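Local coordinates for nucleocapsid protein (Sin Nombre virus, PDB 2IC6) that probably packages the viral RNA genome as the nucleocapsid protein, its N-terminal antiparallel coiled coil possibly assisting self-assembly, at residues S5-V10 with A69-A74. The protein carries 1 engineered substitution. Residues are numbered along the deposited sequence; the frame is centred on the assembly and turned at random.
Sequences STLKEV and ADLIAA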
loop_
_atom_site.group_PDB
_atom_site.type_symbol
_atom_site.label_atom_id
_atom_site.label_comp_id
_atom_site.label_asym_id
_atom_site.label_seq_id
_atom_site.Cartn_x
_atom_site.Cartn_y
_atom_site.Cartn_z
ATOM N N SER A 5 -8.929 20.892 -9.732
ATOM C CA SER A 5 -7.857 21.368 -8.810
ATOM C C SER A 5 -7.397 20.613 -7.566
ATOM O O SER A 5 -6.940 19.502 -7.717
ATOM C CB SER A 5 -7.127 22.617 -9.213
ATOM O OG SER A 5 -5.784 22.256 -9.513
ATOM N N THR A 6 -7.560 21.116 -6.338
ATOM C CA THR A 6 -7.081 20.390 -5.154
ATOM C C THR A 6 -7.694 18.978 -5.018
ATOM O O THR A 6 -6.981 17.992 -4.707
ATOM C CB THR A 6 -7.270 21.180 -3.875
ATOM O OG1 THR A 6 -6.445 22.356 -3.956
ATOM C CG2 THR A 6 -6.904 20.333 -2.664
ATOM N N LEU A 7 -9.006 18.865 -5.146
ATOM C CA LEU A 7 -9.659 17.569 -5.019
ATOM C C LEU A 7 -9.174 16.618 -6.091
ATOM O O LEU A 7 -8.975 15.431 -5.831
ATOM C CB LEU A 7 -11.195 17.626 -5.020
ATOM C CG LEU A 7 -11.836 18.070 -3.689
ATOM C CD1 LEU A 7 -11.601 19.517 -3.323
ATOM C CD2 LEU A 7 -13.320 17.737 -3.740
ATOM N N LYS A 8 -9.021 17.091 -7.332
ATOM C CA LYS A 8 -8.521 16.208 -8.376
ATOM C C LYS A 8 -7.087 15.764 -8.046
ATOM O O LYS A 8 -6.740 14.595 -8.314
ATOM C CB LYS A 8 -8.576 16.906 -9.741
ATOM C CG LYS A 8 -7.974 16.175 -10.902
ATOM C CD LYS A 8 -8.518 14.798 -11.150
ATOM C CE LYS A 8 -8.068 14.237 -12.520
ATOM N NZ LYS A 8 -8.331 12.767 -12.587
ATOM N N GLU A 9 -6.260 16.657 -7.485
ATOM C CA GLU A 9 -4.895 16.280 -7.146
ATOM C C GLU A 9 -4.886 15.143 -6.145
ATOM O O GLU A 9 -4.098 14.193 -6.281
ATOM C CB GLU A 9 -4.141 17.498 -6.615
ATOM C CG GLU A 9 -3.709 18.371 -7.693
ATOM C CD GLU A 9 -2.935 19.592 -7.225
ATOM O OE1 GLU A 9 -2.744 20.458 -8.120
ATOM O OE2 GLU A 9 -2.545 19.739 -6.020
ATOM N N VAL A 10 -5.725 15.243 -5.139
ATOM C CA VAL A 10 -5.830 14.208 -4.110
ATOM C C VAL A 10 -6.322 12.929 -4.736
ATOM O O VAL A 10 -5.788 11.850 -4.460
ATOM C CB VAL A 10 -6.671 14.665 -2.886
ATOM C CG1 VAL A 10 -6.815 13.536 -1.855
ATOM C CG2 VAL A 10 -6.003 15.930 -2.225
ATOM N N ALA A 69 -12.524 12.957 1.744
ATOM C CA ALA A 69 -13.865 12.991 2.274
ATOM C C ALA A 69 -14.161 14.388 2.848
ATOM O O ALA A 69 -15.235 14.969 2.603
ATOM C CB ALA A 69 -14.091 11.933 3.242
ATOM N N ASP A 70 -13.251 14.928 3.631
ATOM C CA ASP A 70 -13.424 16.243 4.214
ATOM C C ASP A 70 -13.310 17.368 3.163
ATOM O O ASP A 70 -14.068 18.371 3.217
ATOM C CB ASP A 70 -12.494 16.517 5.376
ATOM C CG ASP A 70 -13.166 16.253 6.673
ATOM O OD1 ASP A 70 -12.722 15.366 7.331
ATOM O OD2 ASP A 70 -14.198 16.911 7.019
ATOM N N LEU A 71 -12.471 17.255 2.165
ATOM C CA LEU A 71 -12.431 18.224 1.073
ATOM C C LEU A 71 -13.799 18.310 0.368
ATOM O O LEU A 71 -14.312 19.399 0.072
ATOM C CB LEU A 71 -11.343 17.876 0.047
ATOM C CG LEU A 71 -9.897 18.136 0.480
ATOM C CD1 LEU A 71 -8.916 17.433 -0.491
ATOM C CD2 LEU A 71 -9.599 19.625 0.570
ATOM N N ILE A 72 -14.388 17.148 0.100
ATOM C CA ILE A 72 -15.712 17.060 -0.542
ATOM C C ILE A 72 -16.748 17.708 0.378
ATOM O O ILE A 72 -17.570 18.507 -0.072
ATOM C CB ILE A 72 -16.064 15.597 -0.883
ATOM C CG1 ILE A 72 -15.190 15.097 -2.024
ATOM C CG2 ILE A 72 -17.581 15.484 -1.235
ATOM C CD1 ILE A 72 -15.158 13.555 -2.215
ATOM N N ALA A 73 -16.778 17.345 1.658
ATOM C CA ALA A 73 -17.807 17.869 2.552
ATOM C C ALA A 73 -17.746 19.403 2.607
ATOM O O ALA A 73 -18.760 20.096 2.622
ATOM C CB ALA A 73 -17.627 17.283 3.940
ATOM N N ALA A 74 -16.537 19.966 2.553
ATOM C CA ALA A 74 -16.390 21.391 2.681
ATOM C C ALA A 74 -16.898 22.024 1.414
ATOM O O ALA A 74 -17.546 23.035 1.474
ATOM C CB ALA A 74 -14.919 21.761 2.938
#
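Leu7 and Leu71 meet at the open end of an antiparallel coiled coil, where the start of helix 6-37 pairs with the end of helix 41-74. The N-to-C directions of the two short helical segments differ by 159°, and their axes come within 10.3 Å; the closest backbone pair is Leu7 with Leu71, at 6.7 Å from CA to CA. The two leucine side chains slide past each other in opposite directions, which brings Leu7 CD1 to 3.8 Å from Leu71 CB, with Leu7 CG equally near that carbon. The other methyl, Leu7 CD2, lies 3.7 Å from Ile72 CG1. The outer end of Leu71 serves two different residues: its CD1 meets Val10 CG2 tip to tip at 3.7 Å, while Thr6 CG2 stands 4.1 Å from the same methyl, the side chains of Thr6 and Leu71 crossing at about a right angle. In Thr6, chi1 of -64° puts OG1 beside the backbone N; CG2 is then anti to that N, and it is this methyl that faces Leu71. Leu7 and Val10 also touch Leu68, which carries the apolar seam one turn back along helix 41-74. The closest approaches across the contact are all carbon to carbon, and only 205 Å² is buried over both sides; the helix ends are therefore joined by van der Waals packing at a partly solvent-exposed surface.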